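Local coordinates for protein FKBP-type peptidyl-prolyl cis-trans isomerase FkpA (PDB 1Q6H) that accelerates protein folding by catalysing the cis-trans isomerisation of peptidyl-proline bonds in the periplasm, and also acts as a folding chaperone, at residues A[102-105]-A[106-109]; A[175-178]-A[179-183]; A[198-202]-A[203-207]; A[37-40]-A[41-44]; A[87-90]-A[91-94]. All blocks are in the same frame, centred on the assembly; numbering follows the deposited sequence.

Contact 1 of 5, residues A[102-105]-A[106-109]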
loop_
_atom_site.group_PDB
_atom_site.type_symbol
_atom_site.label_atom_id
_atom_site.label_comp_id
_atom_site.label_asym_id
_atom_site.label_seq_id
_atom_site.Cartn_x
_atom_site.Cartn_y
_atom_site.Cartn_z
ATOM N N LYS A 102 4.881 33.871 13.437
ATOM C CA LYS A 102 3.585 34.530 13.257
ATOM C C LYS A 102 2.743 34.499 14.534
ATOM O O LYS A 102 2.102 35.485 14.886
ATOM C CB LYS A 102 2.783 33.861 12.148
ATOM C CG LYS A 102 3.237 34.112 10.738
ATOM C CD LYS A 102 2.812 32.895 9.890
ATOM C CE LYS A 102 2.523 33.233 8.469
ATOM N NZ LYS A 102 2.313 31.955 7.703
ATOM N N GLY A 103 2.737 33.363 15.209
ATOM C CA GLY A 103 2.007 33.199 16.445
ATOM C C GLY A 103 2.500 34.091 17.573
ATOM O O GLY A 103 1.714 34.647 18.346
ATOM N N LYS A 104 3.814 34.211 17.683
ATOM C CA LYS A 104 4.395 35.034 18.702
ATOM C C LYS A 104 3.992 36.482 18.461
ATOM O O LYS A 104 3.779 37.256 19.404
ATOM C CB LYS A 104 5.916 34.923 18.671
ATOM C CG LYS A 104 6.608 35.786 19.709
ATOM C CD LYS A 104 8.100 35.458 19.849
ATOM C CE LYS A 104 8.721 36.250 21.011
ATOM N NZ LYS A 104 10.192 35.980 21.160
ATOM N N GLU A 105 3.890 36.836 17.196
ATOM C CA GLU A 105 3.565 38.203 16.817
ATOM C C GLU A 105 2.101 38.457 17.152
ATOM O O GLU A 105 1.739 39.503 17.703
ATOM C CB GLU A 105 3.835 38.394 15.329
ATOM C CG GLU A 105 3.428 39.755 14.792
ATOM C CD GLU A 105 3.963 40.025 13.407
ATOM O OE1 GLU A 105 3.746 39.188 12.502
ATOM O OE2 GLU A 105 4.601 41.082 13.216
ATOM N N TYR A 106 1.267 37.480 16.826
ATOM C CA TYR A 106 -0.158 37.562 17.102
ATOM C C TYR A 106 -0.412 37.691 18.592
ATOM O O TYR A 106 -1.188 38.561 19.022
ATOM C CB TYR A 106 -0.845 36.324 16.562
ATOM C CG TYR A 106 -2.343 36.298 16.764
ATOM C CD1 TYR A 106 -2.886 35.799 17.934
ATOM C CD2 TYR A 106 -3.201 36.730 15.776
ATOM C CE1 TYR A 106 -4.242 35.746 18.120
ATOM C CE2 TYR A 106 -4.572 36.686 15.958
ATOM C CZ TYR A 106 -5.081 36.186 17.135
ATOM O OH TYR A 106 -6.431 36.136 17.356
ATOM N N ARG A 107 0.237 36.828 19.379
ATOM C CA ARG A 107 0.074 36.837 20.830
ATOM C C ARG A 107 0.517 38.155 21.467
ATOM O O ARG A 107 -0.156 38.667 22.364
ATOM C CB ARG A 107 0.844 35.693 21.511
ATOM C CG ARG A 107 0.377 34.316 21.120
ATOM C CD ARG A 107 0.820 33.201 22.072
ATOM N NE ARG A 107 2.265 33.229 22.269
ATOM C CZ ARG A 107 3.172 32.681 21.464
ATOM N NH1 ARG A 107 2.836 32.025 20.353
ATOM N NH2 ARG A 107 4.444 32.831 21.761
ATOM N N GLU A 108 1.643 38.678 21.025
ATOM C CA GLU A 108 2.198 39.906 21.587
ATOM C C GLU A 108 1.314 41.120 21.345
ATOM O O GLU A 108 1.113 41.917 22.227
ATOM C CB GLU A 108 3.589 40.149 21.042
ATOM C CG GLU A 108 4.611 39.170 21.595
ATOM C CD GLU A 108 5.000 39.463 23.032
ATOM O OE1 GLU A 108 5.520 40.579 23.273
ATOM O OE2 GLU A 108 4.809 38.578 23.913
ATOM N N LYS A 109 0.780 41.233 20.147
ATOM C CA LYS A 109 -0.142 42.296 19.838
ATOM C C LYS A 109 -1.439 42.149 20.686
ATOM O O LYS A 109 -1.852 43.086 21.354
ATOM C CB LYS A 109 -0.449 42.284 18.345
ATOM C CG LYS A 109 -1.223 43.491 17.846
ATOM C CD LYS A 109 -1.503 43.366 16.353
ATOM C CE LYS A 109 -2.625 44.291 15.905
ATOM N NZ LYS A 109 -2.333 45.714 16.191
#
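Arg107 reaches back over Gly103 and Lys104, one turn earlier in the same helix. Its guanidinium lays a face over the backbone there: Lys104 CA stands 3.5 Å above the plane of the Arg107 guanidinium, off-centre toward the rim, and Arg107 NH1 lies 3.5 Å from Gly103 C. The bend at chi3 (-53°) folds the chain back so that the flat group comes down on the preceding turn. Lacking a side chain, Gly103 leaves room here: a CB would lie only about 3.6 Å from Arg107 NH1. Beneath the side chain, Arg107 N donates to Gly103 O at 2.8 Å, nearly straight at 167°. The polar end has its partner in the isomerase domain, where NH1 bonds to Thr213 OG1, while the side chain packs on Val193, Pro195 and Pro196. An alanine at Arg107 is likely to leave Thr213 without this bond and uncover the backbone at Gly103. One residue earlier, Tyr106 N bonds to Lys102 O at 2.9 Å, and the Tyr106 side chain touches Val193 and Ile151. The i to i+4 ladder is that of a regular alpha-helix, here the distal part of helix 70-112, where one face meets the FKBP domain.

Contact 2 of 5, residues A[175-178]-A[179-183]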
loop_
_atom_site.group_PDB
_atom_site.type_symbol
_atom_site.label_atom_id
_atom_site.label_comp_id
_atom_site.label_asym_id
_atom_site.label_seq_id
_atom_site.Cartn_x
_atom_site.Cartn_y
_atom_site.Cartn_z
ATOM N N PRO A 175 -2.277 21.724 28.291
ATOM C CA PRO A 175 -1.978 22.590 29.430
ATOM C C PRO A 175 -2.637 23.969 29.349
ATOM O O PRO A 175 -3.013 24.561 30.354
ATOM C CB PRO A 175 -0.444 22.757 29.327
ATOM C CG PRO A 175 0.035 21.655 28.566
ATOM C CD PRO A 175 -1.050 21.202 27.652
ATOM N N GLY A 176 -2.763 24.486 28.138
ATOM C CA GLY A 176 -3.370 25.789 27.958
ATOM C C GLY A 176 -4.810 25.815 28.469
ATOM O O GLY A 176 -5.262 26.828 29.002
ATOM N N TRP A 177 -5.531 24.709 28.267
ATOM C CA TRP A 177 -6.891 24.592 28.700
ATOM C C TRP A 177 -6.895 24.395 30.203
ATOM O O TRP A 177 -7.676 25.024 30.905
ATOM C CB TRP A 177 -7.626 23.438 28.001
ATOM C CG TRP A 177 -8.363 23.832 26.792
ATOM C CD1 TRP A 177 -7.859 23.989 25.550
ATOM C CD2 TRP A 177 -9.755 24.101 26.691
ATOM N NE1 TRP A 177 -8.852 24.349 24.669
ATOM C CE2 TRP A 177 -10.032 24.405 25.348
ATOM C CE3 TRP A 177 -10.796 24.148 27.608
ATOM C CZ2 TRP A 177 -11.300 24.739 24.901
ATOM C CZ3 TRP A 177 -12.052 24.466 27.171
ATOM C CH2 TRP A 177 -12.298 24.760 25.824
ATOM N N THR A 178 -6.060 23.482 30.674
ATOM C CA THR A 178 -5.954 23.207 32.095
ATOM C C THR A 178 -5.739 24.476 32.921
ATOM O O THR A 178 -6.414 24.696 33.911
ATOM C CB THR A 178 -4.796 22.257 32.349
ATOM O OG1 THR A 178 -5.019 21.020 31.656
ATOM C CG2 THR A 178 -4.730 21.888 33.837
ATOM N N GLU A 179 -4.779 25.288 32.509
ATOM C CA GLU A 179 -4.508 26.554 33.166
ATOM C C GLU A 179 -5.590 27.587 32.906
ATOM O O GLU A 179 -6.054 28.251 33.828
ATOM C CB GLU A 179 -3.200 27.119 32.624
ATOM C CG GLU A 179 -2.831 28.495 33.137
ATOM C CD GLU A 179 -1.567 29.032 32.480
ATOM O OE1 GLU A 179 -0.893 28.307 31.648
ATOM O OE2 GLU A 179 -1.240 30.190 32.804
ATOM N N GLY A 180 -5.938 27.761 31.646
ATOM C CA GLY A 180 -6.866 28.803 31.245
ATOM C C GLY A 180 -8.196 28.794 31.963
ATOM O O GLY A 180 -8.664 29.836 32.428
ATOM N N LEU A 181 -8.815 27.621 32.076
ATOM C CA LEU A 181 -10.159 27.541 32.644
ATOM C C LEU A 181 -10.156 27.844 34.128
ATOM O O LEU A 181 -11.172 28.235 34.698
ATOM C CB LEU A 181 -10.796 26.177 32.361
ATOM C CG LEU A 181 -11.064 25.847 30.901
ATOM C CD1 LEU A 181 -11.717 24.438 30.802
ATOM C CD2 LEU A 181 -11.977 26.903 30.268
ATOM N N LYS A 182 -9.003 27.761 34.762
ATOM C CA LYS A 182 -8.949 28.118 36.184
ATOM C C LYS A 182 -9.156 29.628 36.430
ATOM O O LYS A 182 -9.278 30.069 37.587
ATOM C CB LYS A 182 -7.615 27.669 36.786
ATOM C CG LYS A 182 -7.455 26.173 36.839
ATOM C CD LYS A 182 -6.116 25.729 37.345
ATOM C CE LYS A 182 -6.021 24.175 37.296
ATOM N NZ LYS A 182 -4.700 23.663 37.521
ATOM N N ASN A 183 -9.169 30.415 35.358
ATOM C CA ASN A 183 -9.323 31.860 35.462
ATOM C C ASN A 183 -10.778 32.345 35.446
ATOM O O ASN A 183 -11.016 33.548 35.494
ATOM C CB ASN A 183 -8.587 32.541 34.314
ATOM C CG ASN A 183 -7.090 32.426 34.443
ATOM O OD1 ASN A 183 -6.544 32.776 35.467
ATOM N ND2 ASN A 183 -6.425 31.945 33.401
#
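Pro175 O receives the N-H of Glu179 at 2.9 Å, almost straight at 174°, and so begins the i to i+4 bonding of the short helix 175-180. Gly180 N donates to Gly176 O, also at 2.9 Å but from above the carbonyl plane, with the N-H...O angle down to 147°. A CB on Gly180 would run into that same carbonyl oxygen, so the glycine lets the two turns come together.

Trp177 and Leu181 carry the apolar side of the helix. Leu181 CD1 comes to the edge of the indole, near its plane, 3.3 Å from Trp177 CE3, while Leu181 CD2 lies 3.9 Å from Trp177 CZ3. A chi1 of -65° brings the leucine CG back toward Trp177, and the extended chi2 sets both methyls against its ring edge. An alanine in place of Leu181 would probably open a gap at this indole edge and leave the ring freer to shift. Around the same ring, Phe216 and Tyr146 meet Trp177 edge-to-face; as in other FKBPs, Trp177 probably forms the floor of the proline-binding pocket.

On the polar side, Lys182 lies alongside Thr178, pointing the same way, and its CE passes 3.4 Å from Thr178 O. Thr178 O is buried with no polar partner in the model. The charged ends find partners beyond the helix: Lys182 NZ forms a salt bridge with Asp138, and Glu179 bonds to Ser119 and Thr121. The chemistry is thus amphipathic, with an aromatic and aliphatic side set into the sheet and charged ends tied to flanking loops.

Contact 3 of 5, residues A[198-202]-A[203-207]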
loop_
_atom_site.group_PDB
_atom_site.type_symbol
_atom_site.label_atom_id
_atom_site.label_comp_id
_atom_site.label_asym_id
_atom_site.label_seq_id
_atom_site.Cartn_x
_atom_site.Cartn_y
_atom_site.Cartn_z
ATOM N N LEU A 198 2.126 25.176 24.970
ATOM C CA LEU A 198 1.056 24.756 25.891
ATOM C C LEU A 198 -0.096 24.068 25.123
ATOM O O LEU A 198 -1.184 23.901 25.651
ATOM C CB LEU A 198 0.460 25.972 26.650
ATOM C CG LEU A 198 1.498 26.766 27.441
ATOM C CD1 LEU A 198 0.963 28.141 28.009
ATOM C CD2 LEU A 198 2.066 25.881 28.549
ATOM N N ALA A 199 0.163 23.703 23.880
ATOM C CA ALA A 199 -0.814 23.052 23.024
ATOM C C ALA A 199 -0.209 21.815 22.342
ATOM O O ALA A 199 0.169 20.878 23.033
ATOM C CB ALA A 199 -1.342 24.031 22.012
ATOM N N TYR A 200 -0.103 21.801 21.008
ATOM C CA TYR A 200 0.396 20.596 20.299
ATOM C C TYR A 200 1.827 20.726 19.814
ATOM O O TYR A 200 2.339 19.837 19.123
ATOM C CB TYR A 200 -0.534 20.223 19.142
ATOM C CG TYR A 200 -1.929 19.985 19.674
ATOM C CD1 TYR A 200 -2.239 18.810 20.341
ATOM C CD2 TYR A 200 -2.898 20.969 19.584
ATOM C CE1 TYR A 200 -3.486 18.609 20.886
ATOM C CE2 TYR A 200 -4.160 20.786 20.133
ATOM C CZ TYR A 200 -4.445 19.597 20.790
ATOM O OH TYR A 200 -5.709 19.389 21.312
ATOM N N GLY A 201 2.462 21.843 20.171
ATOM C CA GLY A 201 3.883 22.056 19.903
ATOM C C GLY A 201 4.354 21.973 18.459
ATOM O O GLY A 201 3.645 22.307 17.504
ATOM N N LYS A 202 5.578 21.496 18.292
ATOM C CA LYS A 202 6.187 21.488 16.979
ATOM C C LYS A 202 5.572 20.471 16.036
ATOM O O LYS A 202 5.474 20.732 14.843
ATOM C CB LYS A 202 7.705 21.291 17.107
ATOM C CG LYS A 202 8.477 21.638 15.862
ATOM C CD LYS A 202 9.974 21.612 16.106
ATOM C CE LYS A 202 10.751 21.728 14.809
ATOM N NZ LYS A 202 12.186 22.091 15.047
ATOM N N ALA A 203 5.167 19.321 16.559
ATOM C CA ALA A 203 4.585 18.279 15.723
ATOM C C ALA A 203 3.213 18.657 15.206
ATOM O O ALA A 203 2.873 18.349 14.060
ATOM C CB ALA A 203 4.463 16.967 16.508
ATOM N N GLY A 204 2.420 19.306 16.055
ATOM C CA GLY A 204 1.036 19.586 15.725
ATOM C C GLY A 204 0.233 18.290 15.788
ATOM O O GLY A 204 0.710 17.314 16.331
ATOM N N VAL A 205 -0.977 18.301 15.241
ATOM C CA VAL A 205 -1.836 17.116 15.088
ATOM C C VAL A 205 -2.652 17.371 13.822
ATOM O O VAL A 205 -2.651 18.485 13.322
ATOM C CB VAL A 205 -2.826 16.978 16.245
ATOM C CG1 VAL A 205 -2.111 16.669 17.514
ATOM C CG2 VAL A 205 -3.638 18.251 16.389
ATOM N N PRO A 206 -3.367 16.383 13.296
ATOM C CA PRO A 206 -4.202 16.644 12.118
ATOM C C PRO A 206 -5.110 17.880 12.281
ATOM O O PRO A 206 -5.809 18.025 13.287
ATOM C CB PRO A 206 -4.996 15.337 11.964
ATOM C CG PRO A 206 -4.014 14.292 12.447
ATOM C CD PRO A 206 -3.395 14.963 13.681
ATOM N N GLY A 207 -5.061 18.787 11.310
ATOM C CA GLY A 207 -5.825 20.027 11.381
ATOM C C GLY A 207 -5.105 21.171 12.103
ATOM O O GLY A 207 -5.514 22.335 12.039
HETATM O O HOH W 1 1.613 17.237 18.707
#
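Apolar contact joins Tyr200 to Val205 across the turn between them. Val205 CG2 stands over one face of the phenol ring, 4.2 Å from the Tyr200 centroid and 13° off the normal, a CH-pi contact. The other methyl works nearer the rim: Val205 CG1 is 3.5 Å from Tyr200 CD1. With CG1 anti to the carbonyl carbon (chi1 -67°), the valine presents both branches to the tyrosine at once. Gly204 CA lies 3.8 Å from Tyr200 CB, so the ring's stem also rests on the backbone. Further packing on Tyr200 comes from Ile174, Ile208 and Leu214. The loop carries the Ala-Tyr-Gly sequence of FKBP domains, and, as in relatives, Tyr200 probably borders the proline-binding pocket.

Polar bonds converge on Tyr200 O. Gly204 N donates to it at 3.1 Å, an i to i+4 turn, approaching from above the carbonyl plane with a bent N-H...O angle of 145°. A water donates to the same Tyr200 O at 2.7 Å and also to Gly204 O, bridging two carbonyls that point broadly to the same side. Gly201 and Gly204 both have positive phi, which suits residues without a side chain and lets the chain curl tightly. Gly201 also shares a backbone hydrogen bond with Asn211.

A charged contact leaves the turn: Lys202, fully extended, forms a salt bridge through NZ to Glu93 on helix 70-112.

Chemically, this irregular loop is probably held in shape in part by a carbonyl oxygen that accepts two hydrogen bonds, from Gly204 N and the water, and by a valine set against an aromatic face.

Contact 4 of 5, residues A[37-40]-A[41-44]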
loop_
_atom_site.group_PDB
_atom_site.type_symbol
_atom_site.label_atom_id
_atom_site.label_comp_id
_atom_site.label_asym_id
_atom_site.label_seq_id
_atom_site.Cartn_x
_atom_site.Cartn_y
_atom_site.Cartn_z
ATOM N N ASN A 37 -2.323 13.724 -9.442
ATOM C CA ASN A 37 -2.507 13.966 -8.024
ATOM C C ASN A 37 -1.206 13.758 -7.223
ATOM O O ASN A 37 -0.923 14.527 -6.298
ATOM C CB ASN A 37 -3.673 13.125 -7.441
ATOM C CG ASN A 37 -5.052 13.567 -7.951
ATOM O OD1 ASN A 37 -6.031 12.793 -7.912
ATOM N ND2 ASN A 37 -5.138 14.803 -8.438
ATOM N N SER A 38 -0.427 12.727 -7.562
ATOM C CA SER A 38 0.870 12.477 -6.921
ATOM C C SER A 38 1.835 13.640 -7.099
ATOM O O SER A 38 2.494 14.062 -6.152
ATOM C CB SER A 38 1.532 11.229 -7.500
ATOM O OG SER A 38 0.687 10.106 -7.352
ATOM N N LEU A 39 1.950 14.129 -8.325
ATOM C CA LEU A 39 2.779 15.309 -8.574
ATOM C C LEU A 39 2.262 16.545 -7.808
ATOM O O LEU A 39 3.057 17.370 -7.343
ATOM C CB LEU A 39 2.899 15.590 -10.070
ATOM C CG LEU A 39 4.142 14.942 -10.723
ATOM C CD1 LEU A 39 4.197 13.418 -10.564
ATOM C CD2 LEU A 39 4.271 15.305 -12.189
ATOM N N LYS A 40 0.945 16.669 -7.672
ATOM C CA LYS A 40 0.401 17.766 -6.906
ATOM C C LYS A 40 0.929 17.721 -5.472
ATOM O O LYS A 40 1.340 18.750 -4.913
ATOM C CB LYS A 40 -1.131 17.775 -6.934
ATOM C CG LYS A 40 -1.709 18.232 -8.264
ATOM C CD LYS A 40 -3.145 18.772 -8.141
ATOM C CE LYS A 40 -3.746 19.110 -9.517
ATOM N NZ LYS A 40 -2.689 19.377 -10.558
ATOM N N GLU A 41 0.948 16.535 -4.870
ATOM C CA GLU A 41 1.438 16.417 -3.478
ATOM C C GLU A 41 2.923 16.743 -3.376
ATOM O O GLU A 41 3.389 17.375 -2.423
ATOM C CB GLU A 41 1.204 15.005 -2.939
ATOM C CG GLU A 41 -0.260 14.635 -2.773
ATOM C CD GLU A 41 -1.004 15.604 -1.899
ATOM O OE1 GLU A 41 -0.554 15.836 -0.755
ATOM O OE2 GLU A 41 -2.025 16.145 -2.371
ATOM N N GLN A 42 3.658 16.319 -4.382
ATOM C CA GLN A 42 5.089 16.556 -4.440
ATOM C C GLN A 42 5.308 18.061 -4.558
ATOM O O GLN A 42 6.221 18.620 -3.941
ATOM C CB GLN A 42 5.705 15.847 -5.661
ATOM C CG GLN A 42 5.766 14.283 -5.598
ATOM C CD GLN A 42 6.014 13.655 -6.964
ATOM O OE1 GLN A 42 6.274 14.372 -7.931
ATOM N NE2 GLN A 42 5.940 12.309 -7.053
ATOM N N GLU A 43 4.473 18.706 -5.363
ATOM C CA GLU A 43 4.562 20.157 -5.578
ATOM C C GLU A 43 4.493 20.887 -4.246
ATOM O O GLU A 43 5.213 21.860 -4.036
ATOM C CB GLU A 43 3.472 20.627 -6.543
ATOM C CG GLU A 43 3.523 22.094 -6.967
ATOM C CD GLU A 43 2.284 22.541 -7.752
ATOM O OE1 GLU A 43 1.351 21.708 -7.974
ATOM O OE2 GLU A 43 2.230 23.739 -8.155
ATOM N N LYS A 44 3.659 20.407 -3.335
ATOM C CA LYS A 44 3.510 21.064 -2.045
ATOM C C LYS A 44 4.790 20.999 -1.230
ATOM O O LYS A 44 4.941 21.714 -0.238
ATOM C CB LYS A 44 2.364 20.445 -1.244
ATOM C CG LYS A 44 0.981 20.692 -1.820
ATOM C CD LYS A 44 -0.032 19.682 -1.253
ATOM C CE LYS A 44 -1.474 20.165 -1.390
ATOM N NZ LYS A 44 -2.455 19.211 -0.781
HETATM O O HOH W 2 0.398 21.310 -5.496
#
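The last turns of helix 19-43, in the amino-terminal domain, offer a worked case of how a helix end combines its backbone ladder with side chains that turn back along it. Gln42 folds toward Leu39 one turn earlier, and the two side chains meet obliquely. Its OE1 lies 3.5 Å from Leu39 CD1 and 3.6 Å from Leu39 CG, so the amide oxygen rests on the aliphatic branch. A chi1 of -70° carries the Gln42 CG beside the backbone N, and the extended chain then runs back past Ser38 O, which CG approaches to 3.3 Å. That same Ser38 O accepts the backbone N-H of Gln42 at 3.1 Å, while Glu43 N donates to Leu39 O over a shorter 2.8 Å.

The exposed side is polar. Lys40 O accepts Lys44 N over a longer bond of 3.3 Å, and a water donates to Lys40 O at 2.8 Å and, more weakly, to Glu43 OE1. This water couples the carboxylate to the backbone one turn earlier. Glu41 and Lys44 add a weak salt bridge at the surface, between Lys44 NZ and Glu41 OE2. Ser38 turns its hydroxyl back to bond Tyr34 O.

Leu39 and Gln42 make up the side of the helix that is buried. Leu39 packs on Leu49 and, in helix 51-62, on Lys51 and Leu54, and Gln42 packs on Ile47 and Leu49. The second subunit also reaches this side, bringing its Phe62 to Leu39 and its Leu27 to Gln42, so the helix end lies at the dimer interface.

Contact 5 of 5, residues A[87-90]-A[91-94]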
loop_
_atom_site.group_PDB
_atom_site.type_symbol
_atom_site.label_atom_id
_atom_site.label_comp_id
_atom_site.label_asym_id
_atom_site.label_seq_id
_atom_site.Cartn_x
_atom_site.Cartn_y
_atom_site.Cartn_z
ATOM N N SER A 87 12.387 16.240 1.677
ATOM C CA SER A 87 11.672 17.470 1.401
ATOM C C SER A 87 10.464 17.661 2.336
ATOM O O SER A 87 10.143 18.787 2.722
ATOM C CB SER A 87 11.239 17.509 -0.069
ATOM O OG SER A 87 12.358 17.522 -0.933
ATOM N N ALA A 88 9.804 16.569 2.698
ATOM C CA ALA A 88 8.686 16.645 3.593
ATOM C C ALA A 88 9.184 17.200 4.917
ATOM O O ALA A 88 8.549 18.087 5.500
ATOM C CB ALA A 88 8.078 15.295 3.797
ATOM N N GLN A 89 10.323 16.691 5.376
ATOM C CA GLN A 89 10.852 17.129 6.674
ATOM C C GLN A 89 11.268 18.591 6.587
ATOM O O GLN A 89 11.013 19.361 7.497
ATOM C CB GLN A 89 11.994 16.242 7.152
ATOM C CG GLN A 89 12.598 16.656 8.507
ATOM C CD GLN A 89 11.566 16.789 9.616
ATOM O OE1 GLN A 89 10.538 16.101 9.607
ATOM N NE2 GLN A 89 11.841 17.668 10.590
ATOM N N ALA A 90 11.881 18.980 5.482
ATOM C CA ALA A 90 12.228 20.378 5.293
ATOM C C ALA A 90 11.002 21.295 5.406
ATOM O O ALA A 90 11.072 22.322 6.081
ATOM C CB ALA A 90 12.891 20.581 3.991
ATOM N N LYS A 91 9.900 20.929 4.740
ATOM C CA LYS A 91 8.683 21.757 4.770
ATOM C C LYS A 91 8.158 21.872 6.187
ATOM O O LYS A 91 7.713 22.924 6.601
ATOM C CB LYS A 91 7.582 21.177 3.882
ATOM C CG LYS A 91 6.194 21.840 4.026
ATOM C CD LYS A 91 5.182 21.185 3.073
ATOM C CE LYS A 91 3.727 21.510 3.405
ATOM N NZ LYS A 91 3.570 22.852 3.993
HETATM N N MSE A 92 8.193 20.769 6.914
HETATM C CA MSE A 92 7.757 20.776 8.296
HETATM C C MSE A 92 8.542 21.792 9.084
HETATM O O MSE A 92 7.945 22.639 9.772
HETATM C CB MSE A 92 7.928 19.397 8.908
HETATM C CG MSE A 92 6.936 18.452 8.345
HETATM SE SE MSE A 92 5.638 18.004 9.683
HETATM C CE MSE A 92 6.454 16.379 10.178
ATOM N N GLU A 93 9.866 21.738 8.952
ATOM C CA GLU A 93 10.736 22.627 9.724
ATOM C C GLU A 93 10.460 24.085 9.416
ATOM O O GLU A 93 10.462 24.929 10.313
ATOM C CB GLU A 93 12.231 22.347 9.471
ATOM C CG GLU A 93 12.752 21.084 10.118
ATOM C CD GLU A 93 12.904 21.172 11.632
ATOM O OE1 GLU A 93 12.991 22.292 12.189
ATOM O OE2 GLU A 93 12.971 20.097 12.276
ATOM N N LYS A 94 10.246 24.366 8.142
ATOM C CA LYS A 94 10.024 25.724 7.703
ATOM C C LYS A 94 8.677 26.193 8.250
ATOM O O LYS A 94 8.589 27.305 8.761
ATOM C CB LYS A 94 10.045 25.851 6.180
ATOM C CG LYS A 94 9.791 27.288 5.741
ATOM C CD LYS A 94 9.841 27.498 4.237
ATOM C CE LYS A 94 9.237 28.843 3.850
ATOM N NZ LYS A 94 9.540 29.918 4.849
#
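Polar side-chain contact is led by Gln89 and Glu93, one turn apart. Gln89 NE2 lies 3.2 Å from Glu93 OE2 and 3.6 Å from Glu93 CG, so the amide nitrogen comes alongside the chain as well as near its carboxylate, the two planes turned 65° apart. Gln89 gets there by bending at chi2 (54°), which swings its amide along the helix. The other carboxylate oxygen, Glu93 OE1, makes a salt bridge with Lys202 in the loop between strands 189-194 and 214-223.

Van der Waals contact of carbon with oxygen comes from selenomethionine Met92, whose chain crosses Gln89 at about a right angle. Its CE approaches Gln89 OE1 at a loose 4.1 Å, while Met92 CG lies 3.3 Å from Ala88 O.

The backbone bonds are regular: Glu93 N to Gln89 O is 3.0 Å, and Lys91 N to Ser87 O is also 3.0 Å. Two lysines extend this spacing in charged form, Lys91 pairing with Asp95 and Lys94 with Asp98, each four residues further on.

These turns lie in the middle of helix 70-112, where Ser87 and Lys91 touch Ile47 and Leu45 in the loop that follows helix 19-43.

Along the chain the order is contact 4, contact 5, contact 1, contact 2, contact 3. Contacts 5 and 1 both lie on helix 70-112, their centres 22 Å apart, and this helix runs from the amino-terminal domain to the FKBP domain. Contact 4, at the end of helix 19-43, touches contact 5 where Lys44 O packs against Lys91 CD at 3.4 Å. Contacts 2 and 3 belong to the isomerase domain and meet through Gly176 and Leu198. Contact 3 reaches contact 5 by the Lys202-Glu93 salt bridge, joining the two domains. Contacts 2 and 4 lie farthest apart, with centres 40 Å from each other, consistent with an elongated subunit.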